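Local coordinates for DNA polymerase III subunit beta (Caulobacter crescentus, PDB 5WCE), which probably forms a ring-shaped head-to-tail dimer around DNA and tethers DNA polymerases and other proteins to it, giving them processivity, at residues A190-P195 with P368-V373; L269-D274 with P347-R352; L275-V280 with Y336-C341; G301-T306 with V319-D324; G342-P347 with V362-D367. All blocks are in the same frame, centred on the assembly; numbering follows the deposited sequence.

How the interactions relate
Interactions 1 and 3 are buried, whereas interactions 2, 4 and 5 each run from the core out to the surface. Interactions 1, 2 and 5 share one antiparallel sheet: 1 joins strand 188-195 of the central domain to strand 370-374 of the C-terminal domain, and 2 pairs the outermost strand 267-272 with 348-353. Interaction 5 links the end of helix 334-343 to strand 360-364, which lies between those pairs. Interaction 3 packs helices 273-284 and 334-343 through largely apolar side chains. Interaction 4 belongs to another sheet, and its charged face reaches the second subunit. Backbone bonding dominates 1, 2 and 4; a single carboxylate does the polar work in 5.

Interaction 1 of 5, residues A190-P195 with P368-V373; sequences ALAEMP and PGVKYV
Leu-191 and Lys-371 face each other as an antiparallel hydrogen-bonded pair, Leu-191 N giving to Lys-371 O at 2.9 Å and Lys-371 N returning to Leu-191 O at 3.0 Å. A third bond, Glu-193 N to Gly-369 O at 2.8 Å, extends the ladder to Gly-369, where segment 368-373 turns its corner. On the face of Ala-190 and Ala-192, CD1 and CE1 of the Tyr-372 ring approach the Ala-190 methyl obliquely, with CE1 3.7 Å from CB. Farther along, Val-370 CG1 meets Ala-192 CB at 4.0 Å. The Tyr-372 hydroxyl is hydrogen-bonded to Lys-149 O, so an alanine here would probably leave that carbonyl without this mate and open a gap beside Ala-190. On the other face, Glu-193 OE2 and Lys-371 NZ stay 4.4 Å apart, too far for a salt bridge; a water accepts from NZ at 2.9 Å and also lies within bonding distance of OE2 and Pro-368 O. Glu-193 is held more directly by Arg-180, through OE1. The pair lies mid-sheet, with strand 176-184 beyond 190-195 and strand 360-364 beyond 370-373; helix 140-148 touches Val-370, and helix 334-343 packs against Tyr-372 through Val-340 and Gln-343.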
# COMPACT_ATOMS: atom_id res chain seq x y z
N ALA A 190 -24.32 9.30 -9.05
CA ALA A 190 -24.45 9.69 -7.65
C ALA A 190 -24.84 11.14 -7.54
O ALA A 190 -24.33 11.98 -8.30
CB ALA A 190 -23.17 9.46 -6.90
N LEU A 191 -25.78 11.42 -6.64
CA LEU A 191 -26.30 12.75 -6.45
C LEU A 191 -26.34 13.02 -4.94
O LEU A 191 -26.80 12.15 -4.15
CB LEU A 191 -27.68 12.87 -7.09
CG LEU A 191 -28.46 14.19 -6.94
CD1 LEU A 191 -29.52 14.33 -8.02
CD2 LEU A 191 -29.10 14.41 -5.58
N ALA A 192 -25.86 14.20 -4.53
CA ALA A 192 -25.99 14.65 -3.15
C ALA A 192 -26.27 16.13 -3.12
O ALA A 192 -25.79 16.89 -3.99
CB ALA A 192 -24.75 14.31 -2.36
N GLU A 193 -27.08 16.56 -2.17
CA GLU A 193 -27.45 17.96 -2.11
C GLU A 193 -27.65 18.43 -0.68
O GLU A 193 -27.80 17.63 0.24
CB GLU A 193 -28.68 18.22 -2.97
CG GLU A 193 -29.97 17.63 -2.38
CD GLU A 193 -31.11 17.51 -3.34
OE1 GLU A 193 -30.97 17.98 -4.48
OE2 GLU A 193 -32.17 16.95 -2.90
N MET A 194 -27.62 19.76 -0.54
CA MET A 194 -27.82 20.45 0.73
C MET A 194 -28.61 21.72 0.48
O MET A 194 -28.68 22.16 -0.66
CB MET A 194 -26.47 20.82 1.35
CG MET A 194 -25.63 21.80 0.47
SD MET A 194 -24.00 22.21 1.13
CE MET A 194 -24.58 23.29 2.44
N PRO A 195 -29.20 22.31 1.54
CA PRO A 195 -29.79 23.63 1.37
C PRO A 195 -28.73 24.61 0.87
O PRO A 195 -27.61 24.61 1.38
CB PRO A 195 -30.29 24.02 2.77
CG PRO A 195 -30.38 22.73 3.53
CD PRO A 195 -29.35 21.81 2.92
N PRO A 368 -32.55 11.83 2.84
CA PRO A 368 -33.30 12.20 1.62
C PRO A 368 -32.48 13.06 0.61
O PRO A 368 -32.96 13.31 -0.49
CB PRO A 368 -34.46 13.05 2.16
CG PRO A 368 -33.99 13.64 3.40
CD PRO A 368 -33.05 12.61 4.01
N GLY A 369 -31.31 13.57 1.02
CA GLY A 369 -30.52 14.44 0.19
C GLY A 369 -29.54 13.72 -0.73
O GLY A 369 -28.65 14.39 -1.29
N VAL A 370 -29.61 12.38 -0.84
CA VAL A 370 -28.82 11.63 -1.81
C VAL A 370 -29.72 10.77 -2.72
O VAL A 370 -30.85 10.43 -2.32
CB VAL A 370 -27.74 10.78 -1.16
CG1 VAL A 370 -26.85 11.65 -0.29
CG2 VAL A 370 -28.35 9.67 -0.29
N LYS A 371 -29.27 10.54 -3.93
CA LYS A 371 -29.89 9.57 -4.85
C LYS A 371 -28.77 8.82 -5.55
O LYS A 371 -27.78 9.43 -6.00
CB LYS A 371 -30.81 10.26 -5.88
CG LYS A 371 -32.03 10.91 -5.27
CD LYS A 371 -32.91 11.58 -6.34
CE LYS A 371 -34.14 12.31 -5.80
NZ LYS A 371 -33.86 13.70 -5.38
N TYR A 372 -28.94 7.50 -5.70
CA TYR A 372 -28.03 6.71 -6.53
C TYR A 372 -28.81 5.99 -7.66
O TYR A 372 -29.97 5.57 -7.48
CB TYR A 372 -27.26 5.70 -5.71
CG TYR A 372 -26.47 6.42 -4.65
CD1 TYR A 372 -25.27 7.04 -4.97
CD2 TYR A 372 -26.98 6.56 -3.38
CE1 TYR A 372 -24.58 7.76 -3.99
CE2 TYR A 372 -26.30 7.32 -2.42
CZ TYR A 372 -25.09 7.90 -2.78
OH TYR A 372 -24.37 8.65 -1.83
N VAL A 373 -28.18 5.94 -8.80
CA VAL A 373 -28.73 5.29 -9.97
C VAL A 373 -27.71 4.21 -10.41
O VAL A 373 -26.48 4.48 -10.57
CB VAL A 373 -29.04 6.24 -11.14
CG1 VAL A 373 -29.77 5.50 -12.25
CG2 VAL A 373 -29.90 7.41 -10.70
O HOH W 1 -32.04 13.83 -3.10

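Interaction 2 of 5, residues L269-D274 with P347-R352; sequences LTLDND and PQAEFR
Leu-269 and Leu-271 form antiparallel hydrogen-bonded pairs with Phe-351 and Ala-349, the strand axes 4.8 Å apart at 153°, and Asn-273 N adds a fifth backbone bond to Pro-347 O. On the buried face, Leu-271 CD2 comes to 3.9 Å from Phe-351 CE1, the two side chains crossing obliquely. Leu-271 CG, set between the backbone N and carbonyl carbon (chi1 57°), is thereby brought close to Phe-351 CE1, with CD1 against Ala-349 CB. Beside Thr-270 the Gln-348 side chain crosses at about a right angle, OE1 3.5 Å from Thr-270 CG2. A water joins Thr-270 OG1 to Glu-350 OE1, the latter accepting at 2.6 Å. Arg-352 grips Glu-350 side-on, NE and NH2 both giving to OE2, with NE at 2.6 Å. A glutamine in place of Glu-350 would probably weaken this grip by leaving the Arg-352 charge without its mate. Asn-273 ND2 bonds to Cys-341 O, whereas its buried OD1, 3.6 Å from Ala-349 CB, has no polar partner in the model. At the strand's end, Asp-272 is the N-cap of helix 273-284, OD1 accepting from Leu-275 N; this is a strand-to-helix junction at the edge of a DNA-clamp sheet.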
# COMPACT_ATOMS: atom_id res chain seq x y z
N LEU A 269 -38.53 -2.08 -3.12
CA LEU A 269 -38.02 -3.12 -2.28
C LEU A 269 -37.12 -2.49 -1.20
O LEU A 269 -36.31 -1.64 -1.51
CB LEU A 269 -37.22 -4.02 -3.24
CG LEU A 269 -36.42 -5.21 -2.83
CD1 LEU A 269 -36.26 -6.09 -4.07
CD2 LEU A 269 -35.09 -4.80 -2.16
N THR A 270 -37.24 -2.93 0.03
CA THR A 270 -36.38 -2.50 1.12
C THR A 270 -35.63 -3.69 1.69
O THR A 270 -36.16 -4.83 1.79
CB THR A 270 -37.17 -1.79 2.23
OG1 THR A 270 -37.91 -0.69 1.68
CG2 THR A 270 -36.23 -1.18 3.24
N LEU A 271 -34.38 -3.45 2.07
CA LEU A 271 -33.57 -4.53 2.58
C LEU A 271 -32.58 -4.04 3.66
O LEU A 271 -32.31 -2.82 3.82
CB LEU A 271 -32.89 -5.25 1.43
CG LEU A 271 -31.99 -4.46 0.45
CD1 LEU A 271 -30.69 -3.96 1.13
CD2 LEU A 271 -31.63 -5.29 -0.76
N ASP A 272 -32.05 -5.02 4.38
CA ASP A 272 -30.96 -4.83 5.33
C ASP A 272 -29.67 -4.64 4.55
O ASP A 272 -29.12 -5.59 3.97
CB ASP A 272 -30.89 -6.04 6.28
CG ASP A 272 -29.81 -5.93 7.30
OD1 ASP A 272 -28.73 -5.41 7.08
OD2 ASP A 272 -29.99 -6.49 8.37
N ASN A 273 -29.18 -3.40 4.53
CA ASN A 273 -28.08 -3.00 3.66
C ASN A 273 -26.80 -3.72 3.99
O ASN A 273 -26.06 -4.13 3.09
CB ASN A 273 -27.86 -1.50 3.74
CG ASN A 273 -26.79 -1.00 2.80
OD1 ASN A 273 -26.99 -1.03 1.58
ND2 ASN A 273 -25.66 -0.49 3.35
N ASP A 274 -26.49 -3.83 5.28
CA ASP A 274 -25.25 -4.52 5.68
C ASP A 274 -25.31 -6.00 5.30
O ASP A 274 -24.36 -6.50 4.72
CB ASP A 274 -24.98 -4.38 7.17
CG ASP A 274 -23.60 -4.97 7.56
OD1 ASP A 274 -22.57 -4.57 6.98
OD2 ASP A 274 -23.56 -5.86 8.40
N PRO A 347 -29.33 1.40 8.56
CA PRO A 347 -29.41 -0.05 8.36
C PRO A 347 -30.15 -0.50 7.10
O PRO A 347 -29.88 -1.58 6.63
CB PRO A 347 -30.10 -0.56 9.62
CG PRO A 347 -30.88 0.61 10.12
CD PRO A 347 -30.03 1.81 9.79
N GLN A 348 -31.10 0.29 6.60
CA GLN A 348 -31.82 -0.10 5.38
C GLN A 348 -31.41 0.63 4.12
O GLN A 348 -30.96 1.76 4.15
CB GLN A 348 -33.32 0.08 5.54
CG GLN A 348 -33.88 -0.48 6.83
CD GLN A 348 -35.25 -1.08 6.66
OE1 GLN A 348 -36.29 -0.36 6.67
NE2 GLN A 348 -35.28 -2.42 6.52
N ALA A 349 -31.60 -0.04 2.99
CA ALA A 349 -31.52 0.61 1.71
C ALA A 349 -32.83 0.30 1.01
O ALA A 349 -33.42 -0.77 1.19
CB ALA A 349 -30.34 0.13 0.90
N GLU A 350 -33.29 1.26 0.24
CA GLU A 350 -34.49 1.13 -0.57
C GLU A 350 -34.12 1.20 -2.03
O GLU A 350 -33.48 2.19 -2.50
CB GLU A 350 -35.53 2.22 -0.24
CG GLU A 350 -36.79 2.18 -1.08
CD GLU A 350 -37.77 3.31 -0.72
OE1 GLU A 350 -37.90 3.62 0.44
OE2 GLU A 350 -38.37 3.94 -1.62
N PHE A 351 -34.58 0.19 -2.77
CA PHE A 351 -34.37 0.10 -4.20
C PHE A 351 -35.70 0.27 -4.91
O PHE A 351 -36.73 -0.32 -4.48
CB PHE A 351 -33.82 -1.28 -4.59
CG PHE A 351 -32.41 -1.49 -4.20
CD1 PHE A 351 -32.06 -1.65 -2.82
CD2 PHE A 351 -31.42 -1.60 -5.15
CE1 PHE A 351 -30.74 -1.91 -2.47
CE2 PHE A 351 -30.11 -1.84 -4.78
CZ PHE A 351 -29.77 -1.94 -3.44
N ARG A 352 -35.69 1.04 -5.99
CA ARG A 352 -36.87 1.21 -6.86
C ARG A 352 -36.56 0.78 -8.29
O ARG A 352 -35.73 1.38 -8.98
CB ARG A 352 -37.38 2.64 -6.83
CG ARG A 352 -37.57 3.13 -5.40
CD ARG A 352 -38.33 4.45 -5.36
NE ARG A 352 -38.40 4.93 -3.99
CZ ARG A 352 -38.71 6.17 -3.64
NH1 ARG A 352 -39.01 7.10 -4.55
NH2 ARG A 352 -38.74 6.52 -2.35
O HOH W 2 -38.15 2.02 2.43
O HOH W 3 -27.98 -2.90 7.70

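Interaction 3 of 5, residues L275-V280 with Y336-C341; sequences LFAKAV and YLLDVC
Phe-276 meets the neighbouring helix with the edge of its ring, the side chain crossing that of Leu-337 at about a right angle. CE2 lies 4.0 Å from Leu-337 CD1, and Cys-341 SG sits in the ring plane beside CD2, 5.3 Å from the centroid and 85° off the normal. This is an edge-on sulfur-aromatic contact. Val-280, one turn on, lays CG2 over one face of the same ring, offset toward the rim, and with that methyl also reaches Leu-337 CD2 at 3.9 Å. Its other branch, CG1, is anti to the backbone N (chi1 176°) and touches Leu-338 CG at 3.8 Å, the two side chains lying alongside but pointing opposite ways. Ala-277 points its small CB at the opposite helix, 3.9 Å from Cys-341 CB, while Leu-338 CD2 approaches Ala-277 O at 3.4 Å. The helix axes are 9.9 Å apart and run nearly antiparallel, at 155°. Beneath them, Leu-305 of strand 302-308 touches Phe-276 and Val-280, and Leu-374 touches Leu-337. With aliphatic side chains, a thiol and an aromatic ring as its partners, the interface is largely apolar and relies on shape and burial for its hold.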
# COMPACT_ATOMS: atom_id res chain seq x y z
N LEU A 275 -26.40 -6.69 5.59
CA LEU A 275 -26.50 -8.11 5.26
C LEU A 275 -26.41 -8.29 3.74
O LEU A 275 -25.70 -9.15 3.23
CB LEU A 275 -27.74 -8.75 5.83
CG LEU A 275 -28.00 -10.17 5.31
CD1 LEU A 275 -26.82 -11.13 5.63
CD2 LEU A 275 -29.33 -10.69 5.80
N PHE A 276 -27.09 -7.43 3.00
CA PHE A 276 -27.12 -7.56 1.54
C PHE A 276 -25.74 -7.32 0.94
O PHE A 276 -25.30 -8.09 0.11
CB PHE A 276 -28.17 -6.60 0.93
CG PHE A 276 -28.25 -6.65 -0.56
CD1 PHE A 276 -28.88 -7.70 -1.19
CD2 PHE A 276 -27.77 -5.61 -1.33
CE1 PHE A 276 -28.99 -7.73 -2.57
CE2 PHE A 276 -27.92 -5.61 -2.70
CZ PHE A 276 -28.50 -6.71 -3.33
N ALA A 277 -25.07 -6.26 1.38
CA ALA A 277 -23.74 -5.95 0.92
C ALA A 277 -22.76 -7.13 1.20
O ALA A 277 -21.97 -7.49 0.34
CB ALA A 277 -23.24 -4.68 1.59
N LYS A 278 -22.87 -7.74 2.38
CA LYS A 278 -22.01 -8.88 2.72
C LYS A 278 -22.26 -10.04 1.81
O LYS A 278 -21.31 -10.71 1.39
CB LYS A 278 -22.14 -9.29 4.19
CG LYS A 278 -21.34 -8.34 5.06
CD LYS A 278 -21.65 -8.56 6.52
CE LYS A 278 -20.83 -7.60 7.37
NZ LYS A 278 -21.43 -7.69 8.72
N ALA A 279 -23.53 -10.25 1.46
CA ALA A 279 -23.90 -11.32 0.55
C ALA A 279 -23.40 -11.05 -0.85
O ALA A 279 -22.83 -11.94 -1.45
CB ALA A 279 -25.40 -11.57 0.54
N VAL A 280 -23.61 -9.84 -1.38
CA VAL A 280 -23.06 -9.47 -2.67
C VAL A 280 -21.54 -9.68 -2.71
O VAL A 280 -21.02 -10.23 -3.65
CB VAL A 280 -23.36 -8.01 -3.06
CG1 VAL A 280 -22.67 -7.63 -4.37
CG2 VAL A 280 -24.88 -7.81 -3.21
N TYR A 336 -20.16 -1.67 -8.58
CA TYR A 336 -21.05 -0.52 -8.57
C TYR A 336 -22.15 -0.66 -7.51
O TYR A 336 -22.50 0.31 -6.83
CB TYR A 336 -21.64 -0.28 -9.99
CG TYR A 336 -20.63 -0.00 -11.08
CD1 TYR A 336 -19.29 0.37 -10.80
CD2 TYR A 336 -20.98 -0.17 -12.41
CE1 TYR A 336 -18.38 0.57 -11.80
CE2 TYR A 336 -20.05 0.05 -13.42
CZ TYR A 336 -18.75 0.43 -13.09
OH TYR A 336 -17.86 0.62 -14.11
N LEU A 337 -22.69 -1.87 -7.36
CA LEU A 337 -23.70 -2.12 -6.33
C LEU A 337 -23.11 -1.95 -4.94
O LEU A 337 -23.67 -1.28 -4.07
CB LEU A 337 -24.26 -3.50 -6.54
CG LEU A 337 -25.31 -4.07 -5.64
CD1 LEU A 337 -26.49 -3.11 -5.53
CD2 LEU A 337 -25.74 -5.45 -6.17
N LEU A 338 -21.96 -2.55 -4.71
CA LEU A 338 -21.26 -2.40 -3.42
C LEU A 338 -20.91 -0.96 -3.14
O LEU A 338 -20.99 -0.53 -2.00
CB LEU A 338 -20.04 -3.31 -3.36
CG LEU A 338 -20.41 -4.78 -3.25
CD1 LEU A 338 -19.16 -5.58 -3.47
CD2 LEU A 338 -21.08 -5.09 -1.92
N ASP A 339 -20.55 -0.21 -4.16
CA ASP A 339 -20.26 1.24 -3.98
C ASP A 339 -21.46 1.99 -3.42
O ASP A 339 -21.36 2.78 -2.47
CB ASP A 339 -19.82 1.86 -5.31
CG ASP A 339 -18.38 1.52 -5.70
OD1 ASP A 339 -17.59 1.00 -4.89
OD2 ASP A 339 -18.10 1.72 -6.89
N VAL A 340 -22.63 1.71 -3.97
CA VAL A 340 -23.85 2.28 -3.44
C VAL A 340 -24.15 1.84 -2.03
O VAL A 340 -24.44 2.69 -1.18
CB VAL A 340 -25.06 1.98 -4.39
CG1 VAL A 340 -26.35 2.47 -3.72
CG2 VAL A 340 -24.84 2.68 -5.69
N CYS A 341 -24.10 0.53 -1.74
CA CYS A 341 -24.34 0.07 -0.39
C CYS A 341 -23.35 0.73 0.61
O CYS A 341 -23.70 1.01 1.74
CB CYS A 341 -24.23 -1.46 -0.29
SG CYS A 341 -25.53 -2.31 -1.21

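Interaction 4 of 5, residues G301-T306 with V319-D324; sequences GRITLT and VEVDYD
Ile-303 and Val-319 form a hydrogen-bonded pair of this hairpin, Ile-303 N to Val-319 O at 2.9 Å and Val-319 N to Ile-303 O at 2.8 Å. Beyond them residues 321-323 bend round Gly-301: Val-321 N bonds to Gly-301 O from above the carbonyl plane, 61° out of it, and Gly-301 N gives to Tyr-323 O at 3.0 Å. Gly-301 has a positive phi (78°), a conformation that favours glycine. Apolar contacts lie on the inner face. Val-321 CG1 rests 3.9 Å from Ile-303 CG1, the two side chains crossing at about a right angle, and Leu-305 CD1 approaches Val-319 CG2 at 4.2 Å. Leu-269 and helix 273-284 pack against this face, Leu-269 on Ile-303 and Val-321, Ala-279 on Leu-305 and Val-319. The charged contact is on the other face, where Arg-302 and Glu-320 lie side by side and point the same way. Their guanidinium and carboxylate planes are 86° apart, and the salt bridge from Arg-302 NE to Glu-320 OE2 is weak at 3.4 Å. The stronger partner of OE2 is Arg-111 of the second subunit, which also packs on Arg-302, though the place of OE2 is itself uncertain. Glu-320 would probably temper the repulsion between two arginines where the subunits meet, while backbone bonds and buried aliphatics hold the hairpin together.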
# COMPACT_ATOMS: atom_id res chain seq x y z
N GLY A 301 -40.53 -11.51 -0.95
CA GLY A 301 -39.71 -11.96 0.17
C GLY A 301 -38.21 -12.17 0.00
O GLY A 301 -37.53 -12.41 1.00
N ARG A 302 -37.67 -12.12 -1.22
CA ARG A 302 -36.32 -12.67 -1.42
C ARG A 302 -35.62 -12.17 -2.66
O ARG A 302 -36.21 -11.96 -3.72
CB ARG A 302 -36.45 -14.23 -1.44
CG ARG A 302 -35.25 -15.00 -1.87
CD ARG A 302 -35.48 -16.51 -1.83
NE ARG A 302 -35.79 -16.98 -0.49
CZ ARG A 302 -36.16 -18.22 -0.21
NH1 ARG A 302 -36.23 -19.14 -1.16
NH2 ARG A 302 -36.42 -18.55 1.06
N ILE A 303 -34.31 -12.00 -2.52
CA ILE A 303 -33.42 -11.86 -3.66
C ILE A 303 -32.48 -13.03 -3.63
O ILE A 303 -31.82 -13.26 -2.60
CB ILE A 303 -32.62 -10.55 -3.63
CG1 ILE A 303 -33.56 -9.37 -3.68
CG2 ILE A 303 -31.65 -10.51 -4.83
CD1 ILE A 303 -32.88 -8.04 -3.65
N THR A 304 -32.40 -13.75 -4.74
CA THR A 304 -31.37 -14.79 -4.89
C THR A 304 -30.25 -14.17 -5.74
O THR A 304 -30.50 -13.74 -6.86
CB THR A 304 -31.99 -16.04 -5.53
OG1 THR A 304 -32.96 -16.54 -4.61
CG2 THR A 304 -30.97 -17.15 -5.74
N LEU A 305 -29.06 -14.10 -5.19
CA LEU A 305 -27.90 -13.56 -5.87
C LEU A 305 -27.11 -14.66 -6.53
O LEU A 305 -26.79 -15.66 -5.87
CB LEU A 305 -26.99 -12.82 -4.86
CG LEU A 305 -27.60 -11.62 -4.15
CD1 LEU A 305 -26.69 -11.26 -2.95
CD2 LEU A 305 -27.79 -10.48 -5.14
N THR A 306 -26.75 -14.48 -7.80
CA THR A 306 -25.84 -15.41 -8.49
C THR A 306 -24.66 -14.68 -9.17
O THR A 306 -24.88 -13.68 -9.85
CB THR A 306 -26.59 -16.25 -9.52
OG1 THR A 306 -27.63 -16.94 -8.87
CG2 THR A 306 -25.68 -17.25 -10.18
N VAL A 319 -31.09 -13.86 0.08
CA VAL A 319 -31.23 -12.79 1.09
C VAL A 319 -32.72 -12.45 1.20
O VAL A 319 -33.39 -12.20 0.19
CB VAL A 319 -30.46 -11.52 0.70
CG1 VAL A 319 -30.67 -10.46 1.78
CG2 VAL A 319 -28.97 -11.84 0.53
N GLU A 320 -33.24 -12.50 2.42
CA GLU A 320 -34.63 -12.10 2.68
C GLU A 320 -34.76 -10.56 2.51
O GLU A 320 -33.90 -9.81 2.93
CB GLU A 320 -35.11 -12.57 4.08
CG GLU A 320 -34.85 -14.08 4.28
CD GLU A 320 -35.51 -14.92 3.18
OE1 GLU A 320 -36.70 -14.61 2.86
OE2 GLU A 320 -34.87 -15.84 2.57
N VAL A 321 -35.79 -10.13 1.82
CA VAL A 321 -36.02 -8.69 1.59
C VAL A 321 -37.51 -8.44 1.74
O VAL A 321 -38.30 -9.37 1.75
CB VAL A 321 -35.51 -8.17 0.23
CG1 VAL A 321 -34.03 -8.47 0.04
CG2 VAL A 321 -36.37 -8.72 -0.92
N ASP A 322 -37.85 -7.15 1.88
CA ASP A 322 -39.22 -6.69 1.93
C ASP A 322 -39.68 -6.27 0.53
O ASP A 322 -39.38 -5.12 0.05
CB ASP A 322 -39.29 -5.50 2.89
CG ASP A 322 -40.70 -5.15 3.30
OD1 ASP A 322 -41.65 -5.83 2.94
OD2 ASP A 322 -40.86 -4.25 4.15
N TYR A 323 -40.45 -7.16 -0.11
CA TYR A 323 -41.00 -6.96 -1.46
C TYR A 323 -42.21 -7.84 -1.72
O TYR A 323 -42.17 -9.01 -1.38
CB TYR A 323 -39.90 -7.26 -2.49
CG TYR A 323 -40.31 -7.13 -3.92
CD1 TYR A 323 -40.61 -5.89 -4.44
CD2 TYR A 323 -40.41 -8.24 -4.77
CE1 TYR A 323 -40.98 -5.73 -5.77
CE2 TYR A 323 -40.81 -8.09 -6.09
CZ TYR A 323 -41.07 -6.83 -6.61
OH TYR A 323 -41.46 -6.63 -7.94
N ASP A 324 -43.25 -7.33 -2.38
CA ASP A 324 -44.37 -8.20 -2.75
C ASP A 324 -44.91 -7.96 -4.14
O ASP A 324 -46.13 -8.16 -4.42
CB ASP A 324 -45.52 -8.05 -1.73
CG ASP A 324 -46.49 -9.28 -1.72
OD1 ASP A 324 -46.10 -10.41 -2.10
OD2 ASP A 324 -47.64 -9.13 -1.31

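Interaction 5 of 5, residues G342-P347 with V362-D367; sequences GQIAGP and VVDPVD
Asp-364 spends its two carboxylate oxygens in two directions, OD2 across to Ala-345 and OD1 back into its own turn. Ala-345 N gives to OD2 at 2.8 Å with an N-H...O angle of 162°, meeting it on the syn side but 32° out of the carboxylate plane. OD1 accepts from Val-366 N, two residues on, at 2.9 Å, an Asx turn; the N-H comes from above the carboxylate plane. Asp-364 to Asp-367 also form a type I beta turn, closed by Asp-367 N to Asp-364 O at 3.0 Å. With CG anti to the backbone N (chi1 -176°), the carboxylate is directed at the loop leaving helix 334-343. A water adds a further link, giving to OD2 at 2.6 Å and to Gln-343 O at 2.7 Å. Apolar contacts flank the acid. Ile-344 CD1 lies 3.9 Å from Asp-364 CB, the side chains passing one another head to tail, and Ala-345 CB touches Val-366 CG2 at 3.7 Å. Gly-346 fits closely here, since a CB on it would press against Val-366 CG1 and clash with Pro-347 CD. Around the site, Val-370 packs on Asp-364, and Ala-349 on Ile-344. Two backbone N-H groups and a water thus grip one buried carboxylate, fixing its rotation; these donors would probably stabilise its negative charge and so favour the ionised form.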
# COMPACT_ATOMS: atom_id res chain seq x y z
N GLY A 342 -22.13 0.98 0.15
CA GLY A 342 -21.10 1.71 0.95
C GLY A 342 -21.44 3.14 1.32
O GLY A 342 -20.84 3.68 2.23
N GLN A 343 -22.37 3.78 0.61
CA GLN A 343 -22.80 5.15 0.90
C GLN A 343 -23.99 5.23 1.80
O GLN A 343 -24.22 6.27 2.38
CB GLN A 343 -23.11 5.89 -0.41
CG GLN A 343 -21.89 6.09 -1.28
CD GLN A 343 -20.83 6.93 -0.59
OE1 GLN A 343 -21.14 7.82 0.21
NE2 GLN A 343 -19.58 6.58 -0.82
N ILE A 344 -24.72 4.15 1.95
CA ILE A 344 -25.96 4.17 2.70
C ILE A 344 -25.60 4.34 4.18
O ILE A 344 -24.74 3.63 4.70
CB ILE A 344 -26.72 2.85 2.45
CG1 ILE A 344 -27.18 2.77 0.97
CG2 ILE A 344 -27.87 2.66 3.40
CD1 ILE A 344 -28.08 3.87 0.47
N ALA A 345 -26.26 5.30 4.85
CA ALA A 345 -25.83 5.77 6.18
C ALA A 345 -26.48 5.00 7.34
O ALA A 345 -26.05 5.17 8.48
CB ALA A 345 -26.12 7.27 6.31
N GLY A 346 -27.56 4.26 7.08
CA GLY A 346 -28.27 3.54 8.14
C GLY A 346 -28.45 2.08 7.83
O GLY A 346 -27.89 1.60 6.87
N PRO A 347 -29.33 1.40 8.56
CA PRO A 347 -29.41 -0.05 8.36
C PRO A 347 -30.15 -0.50 7.10
O PRO A 347 -29.88 -1.58 6.63
CB PRO A 347 -30.10 -0.56 9.62
CG PRO A 347 -30.88 0.61 10.12
CD PRO A 347 -30.03 1.81 9.79
N VAL A 362 -31.66 3.96 -6.07
CA VAL A 362 -31.44 3.54 -4.69
C VAL A 362 -31.52 4.78 -3.83
O VAL A 362 -30.85 5.82 -4.13
CB VAL A 362 -30.07 2.87 -4.52
CG1 VAL A 362 -29.94 2.28 -3.13
CG2 VAL A 362 -29.88 1.79 -5.59
N VAL A 363 -32.34 4.71 -2.80
CA VAL A 363 -32.51 5.83 -1.88
C VAL A 363 -32.14 5.39 -0.47
O VAL A 363 -32.20 4.21 -0.13
CB VAL A 363 -33.88 6.50 -1.92
CG1 VAL A 363 -34.18 7.15 -3.29
CG2 VAL A 363 -34.97 5.61 -1.53
N ASP A 364 -31.74 6.37 0.33
CA ASP A 364 -31.26 6.15 1.67
C ASP A 364 -32.33 6.69 2.62
O ASP A 364 -32.51 7.92 2.72
CB ASP A 364 -29.96 6.90 1.93
CG ASP A 364 -29.38 6.60 3.29
OD1 ASP A 364 -30.16 6.18 4.20
OD2 ASP A 364 -28.15 6.82 3.48
N PRO A 365 -33.02 5.80 3.36
CA PRO A 365 -34.10 6.30 4.26
C PRO A 365 -33.66 7.29 5.36
O PRO A 365 -34.52 8.00 5.88
CB PRO A 365 -34.69 5.01 4.87
CG PRO A 365 -34.33 3.92 3.90
CD PRO A 365 -32.98 4.32 3.34
N VAL A 366 -32.39 7.35 5.71
CA VAL A 366 -31.95 8.30 6.70
C VAL A 366 -31.27 9.53 6.10
O VAL A 366 -30.80 10.36 6.84
CB VAL A 366 -31.04 7.67 7.78
CG1 VAL A 366 -31.73 6.48 8.44
CG2 VAL A 366 -29.68 7.29 7.25
N ASP A 367 -31.19 9.61 4.76
CA ASP A 367 -30.67 10.81 4.07
C ASP A 367 -31.49 11.01 2.77
O ASP A 367 -31.12 10.48 1.73
CB ASP A 367 -29.16 10.71 3.82
CG ASP A 367 -28.54 12.01 3.34
OD1 ASP A 367 -29.26 12.89 2.87
OD2 ASP A 367 -27.30 12.16 3.50
O HOH W 4 -26.29 7.95 1.99